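Local coordinates for protein DNA polymerase (Pyrobaculum calidifontis, PDB 5MDN) that probably catalyses the template-directed extension of DNA by deoxyribonucleoside triphosphates, as a family B DNA polymerase of a hyperthermophilic archaeon, at residues A[376-381]-A[523-528]; A[363-366]-A[372-375]. All coordinates share one frame; numbering follows the deposited sequence.

Contact 1: A[376-381]-A[523-528]; sequences WMLLRY and ARWYKK
The indole of Trp-525 meets Leu-378 and Leu-379 obliquely, through CE3, CZ3 and CH2 of its six-membered ring, and the guanidinium of Arg-524 is likewise met by Leu-379 neither squarely on a face nor at an edge. Both flat groups belong to a type I beta turn, Ala-523 to Tyr-526, in the loop that leads into helix 528-551; the turn packs on helix 370-384 in the polymerase part of this family B enzyme. The side chains of Leu-378 and Trp-525 run antiparallel alongside one another, with CB of Leu-378 3.6 Å from CZ3 of Trp-525. Outside the pair, Phe-468 meets the indole with its ring plane inclined by about 35°. Arg-524 and Trp-525 both leave the turn with CG beside the backbone N and CB aimed at the helix. NH1 of Arg-524 lies against the two methyls of Leu-379, 3.5 Å from CD2, where the side chains cross at about a right angle. NE of Arg-524 forms a salt bridge with Glu-375, one helical turn before Leu-379. Between 376-381 and 523-528 themselves, leucine carbons face an indole and a guanidinium without hydrogen bond or ion pair, burying 230 Å² in total. CD2 of Leu-379 lies 4.1 Å from CH2 of Trp-525.

Contact 2: A[363-366]-A[372-375]; sequences DQVA and NRVE
NE and NH2 of Arg-373 both donate to the carbonyl oxygen of Val-365. The bond from NE of Arg-373 to O of Val-365 is the shorter, at 2.7 Å, and also the straighter, with an N-H...O angle of 156°. NH2 of Arg-373 reaches O of Val-365 at 3.1 Å. This second bond is more bent, at 135°. The oxygen lies at the guanidinium edge, within 7° of the plane for either bond, which is the geometry expected if the paired donors fix the rotation of the group. Relative to the carbonyl, neither donor is exactly coplanar, and NE is tilted further out of the carbonyl plane than NH2. The same NH2 has a second partner, forming a salt bridge with Glu-284, so the buried positive charge is probably balanced by that carboxylate while the carbonyl supplies a neutral acceptor.

The side chain gets there by leaving the helix with CG anti to the backbone N and then bending at chi3. Around the polar grip the packing is modest, 118 Å² in all. CG2 of Val-365 lies 3.7 Å from CD of Arg-373, the two side chains passing at a slant. Leu-354 of helix 326-356 touches both of them, and Met-510 of helix 495-512 packs on the arginine.

Asp-363, a ligand of a bound magnesium ion together with Asp-7, lies in the segment that Arg-373 holds, although the side chain of Val-365 is about 11 Å from the magnesium ion. A bidentate arginine-to-main-chain-carbonyl interaction thus ties helix 362-365, which bears this metal ligand, to helix 370-384.

Both contacts are buried and both use helix 370-384, contact 2 through its earlier residues and contact 1 through the following ones; their centres are 13 Å apart. The centre of contact 2 lies about 8 Å from the centre of the chain and the contact joins neighbours in sequence, whereas contact 1, its centre about 19 Å from that of the chain, brings together segments 142 residues apart. Their chemistry differs: contact 2 sets a charged side chain on a main-chain oxygen, contact 1 leucines against an indole and a guanidinium. The salt bridge between Arg-524 NE and Glu-375 OE1, 2.9 Å, connects them directly, running from the turn of contact 1 to segment 372-375 of contact 2.

Contact 1: A[376-381]-A[523-528]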
loop_
_atom_site.group_PDB
_atom_site.type_symbol
_atom_site.label_atom_id
_atom_site.label_comp_id
_atom_site.label_asym_id
_atom_site.label_seq_id
_atom_site.Cartn_x
_atom_site.Cartn_y
_atom_site.Cartn_z
ATOM N N TRP A 376 3.620 -4.772 -13.030
ATOM C CA TRP A 376 3.303 -6.186 -13.194
ATOM C C TRP A 376 2.087 -6.406 -14.083
ATOM O O TRP A 376 1.957 -7.481 -14.679
ATOM C CB TRP A 376 3.082 -6.843 -11.831
ATOM C CG TRP A 376 4.359 -7.240 -11.161
ATOM C CD1 TRP A 376 4.884 -6.718 -10.013
ATOM C CD2 TRP A 376 5.284 -8.237 -11.608
ATOM N NE1 TRP A 376 6.077 -7.335 -9.716
ATOM C CE2 TRP A 376 6.344 -8.271 -10.680
ATOM C CE3 TRP A 376 5.317 -9.108 -12.701
ATOM C CZ2 TRP A 376 7.424 -9.142 -10.813
ATOM C CZ3 TRP A 376 6.389 -9.969 -12.832
ATOM C CH2 TRP A 376 7.428 -9.980 -11.896
ATOM N N MET A 377 1.194 -5.421 -14.179
ATOM C CA MET A 377 0.112 -5.496 -15.157
ATOM C C MET A 377 0.644 -5.317 -16.572
ATOM O O MET A 377 0.305 -6.090 -17.476
ATOM C CB MET A 377 -0.952 -4.444 -14.848
ATOM C CG MET A 377 -2.218 -4.586 -15.679
ATOM S SD MET A 377 -3.521 -3.452 -15.169
ATOM C CE MET A 377 -2.750 -1.880 -15.541
ATOM N N LEU A 378 1.470 -4.287 -16.787
ATOM C CA LEU A 378 1.987 -4.012 -18.124
ATOM C C LEU A 378 2.855 -5.152 -18.641
ATOM O O LEU A 378 2.866 -5.419 -19.847
ATOM C CB LEU A 378 2.767 -2.698 -18.126
ATOM C CG LEU A 378 1.938 -1.446 -17.826
ATOM C CD1 LEU A 378 2.809 -0.202 -17.842
ATOM C CD2 LEU A 378 0.785 -1.315 -18.810
ATOM N N LEU A 379 3.589 -5.831 -17.752
ATOM C CA LEU A 379 4.339 -7.014 -18.168
ATOM C C LEU A 379 3.405 -8.100 -18.680
ATOM O O LEU A 379 3.721 -8.798 -19.649
ATOM C CB LEU A 379 5.172 -7.557 -17.010
ATOM C CG LEU A 379 6.411 -6.808 -16.533
ATOM C CD1 LEU A 379 7.035 -7.593 -15.399
ATOM C CD2 LEU A 379 7.395 -6.619 -17.666
ATOM N N ARG A 380 2.246 -8.258 -18.036
ATOM C CA ARG A 380 1.279 -9.253 -18.483
ATOM C C ARG A 380 0.697 -8.875 -19.839
ATOM O O ARG A 380 0.564 -9.728 -20.723
ATOM C CB ARG A 380 0.171 -9.408 -17.439
ATOM C CG ARG A 380 -0.591 -10.721 -17.514
ATOM C CD ARG A 380 -1.575 -10.843 -16.363
ATOM N NE ARG A 380 -0.948 -11.374 -15.156
ATOM C CZ ARG A 380 -1.072 -12.633 -14.742
ATOM N NH1 ARG A 380 -1.805 -13.492 -15.437
ATOM N NH2 ARG A 380 -0.469 -13.032 -13.631
ATOM N N TYR A 381 0.338 -7.602 -20.017
ATOM C CA TYR A 381 -0.134 -7.138 -21.318
ATOM C C TYR A 381 0.963 -7.225 -22.371
ATOM O O TYR A 381 0.702 -7.606 -23.518
ATOM C CB TYR A 381 -0.657 -5.704 -21.213
ATOM C CG TYR A 381 -2.099 -5.603 -20.766
ATOM C CD1 TYR A 381 -3.138 -5.732 -21.680
ATOM C CD2 TYR A 381 -2.423 -5.373 -19.435
ATOM C CE1 TYR A 381 -4.458 -5.640 -21.279
ATOM C CE2 TYR A 381 -3.742 -5.279 -19.026
ATOM C CZ TYR A 381 -4.754 -5.414 -19.953
ATOM O OH TYR A 381 -6.066 -5.322 -19.550
ATOM N N ALA A 523 10.926 3.495 -14.072
ATOM C CA ALA A 523 9.913 2.636 -14.665
ATOM C C ALA A 523 10.404 2.074 -15.993
ATOM O O ALA A 523 11.220 2.686 -16.688
ATOM C CB ALA A 523 8.598 3.390 -14.877
ATOM N N ARG A 524 9.893 0.889 -16.331
ATOM C CA ARG A 524 10.292 0.220 -17.564
ATOM C C ARG A 524 9.858 1.020 -18.785
ATOM O O ARG A 524 10.652 1.256 -19.704
ATOM C CB ARG A 524 9.700 -1.187 -17.577
ATOM C CG ARG A 524 10.299 -2.004 -16.463
ATOM C CD ARG A 524 9.639 -3.336 -16.193
ATOM N NE ARG A 524 9.977 -3.734 -14.826
ATOM C CZ ARG A 524 9.994 -4.978 -14.367
ATOM N NH1 ARG A 524 9.709 -5.991 -15.168
ATOM N NH2 ARG A 524 10.314 -5.206 -13.099
ATOM N N TRP A 525 8.595 1.444 -18.811
ATOM C CA TRP A 525 8.052 2.244 -19.900
ATOM C C TRP A 525 8.086 3.736 -19.589
ATOM O O TRP A 525 7.200 4.481 -20.021
ATOM C CB TRP A 525 6.630 1.791 -20.227
ATOM C CG TRP A 525 6.601 0.513 -20.995
ATOM C CD1 TRP A 525 6.711 0.369 -22.344
ATOM C CD2 TRP A 525 6.483 -0.811 -20.457
ATOM N NE1 TRP A 525 6.654 -0.960 -22.684
ATOM C CE2 TRP A 525 6.516 -1.705 -21.543
ATOM C CE3 TRP A 525 6.347 -1.323 -19.164
ATOM C CZ2 TRP A 525 6.418 -3.085 -21.378
ATOM C CZ3 TRP A 525 6.249 -2.693 -19.002
ATOM C CH2 TRP A 525 6.285 -3.558 -20.102
ATOM N N TYR A 526 9.097 4.181 -18.845
ATOM C CA TYR A 526 9.275 5.599 -18.569
ATOM C C TYR A 526 9.824 6.315 -19.795
ATOM O O TYR A 526 10.819 5.885 -20.388
ATOM C CB TYR A 526 10.213 5.810 -17.383
ATOM C CG TYR A 526 10.639 7.253 -17.219
ATOM C CD1 TYR A 526 9.742 8.217 -16.773
ATOM C CD2 TYR A 526 11.931 7.658 -17.530
ATOM C CE1 TYR A 526 10.122 9.538 -16.633
ATOM C CE2 TYR A 526 12.321 8.976 -17.393
ATOM C CZ TYR A 526 11.411 9.912 -16.944
ATOM O OH TYR A 526 11.793 11.227 -16.805
ATOM N N LYS A 527 9.172 7.411 -20.173
ATOM C CA LYS A 527 9.694 8.330 -21.177
ATOM C C LYS A 527 9.285 9.738 -20.777
ATOM O O LYS A 527 8.092 10.010 -20.607
ATOM C CB LYS A 527 9.178 7.984 -22.576
ATOM C CG LYS A 527 9.758 8.852 -23.675
ATOM C CD LYS A 527 11.241 8.571 -23.854
ATOM C CE LYS A 527 11.499 7.576 -24.975
ATOM N NZ LYS A 527 11.180 8.153 -26.306
ATOM N N LYS A 528 10.274 10.622 -20.615
ATOM C CA LYS A 528 9.999 11.959 -20.095
ATOM C C LYS A 528 9.048 12.729 -21.003
ATOM O O LYS A 528 8.148 13.426 -20.519
ATOM C CB LYS A 528 11.305 12.734 -19.925
ATOM C CG LYS A 528 11.118 14.131 -19.360
ATOM C CD LYS A 528 12.446 14.842 -19.180
ATOM C CE LYS A 528 13.026 15.244 -20.527
ATOM N NZ LYS A 528 14.338 15.933 -20.391
#

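Contact 2: A[363-366]-A[372-375]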
loop_
_atom_site.group_PDB
_atom_site.type_symbol
_atom_site.label_atom_id
_atom_site.label_comp_id
_atom_site.label_asym_id
_atom_site.label_seq_id
_atom_site.Cartn_x
_atom_site.Cartn_y
_atom_site.Cartn_z
ATOM N N ASP A 363 -1.426 -12.062 -1.477
ATOM C CA ASP A 363 -0.469 -11.714 -0.436
ATOM C C ASP A 363 0.525 -10.637 -0.863
ATOM O O ASP A 363 1.271 -10.141 -0.010
ATOM C CB ASP A 363 0.282 -12.970 0.024
ATOM C CG ASP A 363 0.898 -13.749 -1.125
ATOM O OD1 ASP A 363 1.615 -13.151 -1.951
ATOM O OD2 ASP A 363 0.657 -14.972 -1.205
ATOM N N GLN A 364 0.563 -10.270 -2.145
ATOM C CA GLN A 364 1.506 -9.274 -2.637
ATOM C C GLN A 364 0.863 -8.008 -3.183
ATOM O O GLN A 364 1.547 -6.980 -3.256
ATOM C CB GLN A 364 2.393 -9.869 -3.742
ATOM C CG GLN A 364 3.385 -10.914 -3.265
ATOM C CD GLN A 364 3.980 -11.711 -4.409
ATOM O OE1 GLN A 364 4.065 -12.940 -4.354
ATOM N NE2 GLN A 364 4.406 -11.012 -5.451
ATOM N N VAL A 365 -0.405 -8.058 -3.599
ATOM C CA VAL A 365 -1.015 -6.931 -4.303
ATOM C C VAL A 365 -0.982 -5.668 -3.447
ATOM O O VAL A 365 -0.724 -4.568 -3.950
ATOM C CB VAL A 365 -2.444 -7.294 -4.754
ATOM C CG1 VAL A 365 -3.339 -7.631 -3.563
ATOM C CG2 VAL A 365 -3.044 -6.162 -5.575
ATOM N N ALA A 366 -1.235 -5.800 -2.142
ATOM C CA ALA A 366 -1.226 -4.634 -1.266
ATOM C C ALA A 366 0.181 -4.259 -0.813
ATOM O O ALA A 366 0.465 -3.072 -0.613
ATOM C CB ALA A 366 -2.117 -4.889 -0.050
ATOM N N ASN A 372 4.763 -0.361 -8.704
ATOM C CA ASN A 372 5.122 -1.767 -8.813
ATOM C C ASN A 372 3.916 -2.609 -9.236
ATOM O O ASN A 372 4.051 -3.525 -10.053
ATOM C CB ASN A 372 5.754 -2.249 -7.499
ATOM C CG ASN A 372 6.340 -3.647 -7.606
ATOM O OD1 ASN A 372 7.549 -3.850 -7.732
ATOM N ND2 ASN A 372 5.466 -4.627 -7.531
ATOM N N ARG A 373 2.724 -2.295 -8.718
ATOM C CA ARG A 373 1.519 -3.030 -9.108
ATOM C C ARG A 373 1.196 -2.820 -10.587
ATOM O O ARG A 373 0.829 -3.768 -11.293
ATOM C CB ARG A 373 0.344 -2.599 -8.225
ATOM C CG ARG A 373 -0.824 -3.569 -8.179
ATOM C CD ARG A 373 -1.941 -3.029 -7.296
ATOM N NE ARG A 373 -1.506 -2.813 -5.916
ATOM C CZ ARG A 373 -1.573 -1.642 -5.289
ATOM N NH1 ARG A 373 -2.064 -0.583 -5.917
ATOM N NH2 ARG A 373 -1.160 -1.530 -4.032
ATOM N N VAL A 374 1.315 -1.579 -11.071
ATOM C CA VAL A 374 0.998 -1.275 -12.465
ATOM C C VAL A 374 2.002 -1.939 -13.402
ATOM O O VAL A 374 1.641 -2.420 -14.483
ATOM C CB VAL A 374 0.965 0.252 -12.667
ATOM C CG1 VAL A 374 0.947 0.617 -14.147
ATOM C CG2 VAL A 374 -0.223 0.860 -11.947
ATOM N N GLU A 375 3.271 -1.996 -12.994
ATOM C CA GLU A 375 4.298 -2.566 -13.859
ATOM C C GLU A 375 4.114 -4.067 -14.049
ATOM O O GLU A 375 4.416 -4.594 -15.126
ATOM C CB GLU A 375 5.679 -2.253 -13.293
ATOM C CG GLU A 375 6.792 -2.357 -14.305
ATOM C CD GLU A 375 8.020 -1.583 -13.876
ATOM O OE1 GLU A 375 8.694 -2.014 -12.917
ATOM O OE2 GLU A 375 8.308 -0.538 -14.496
#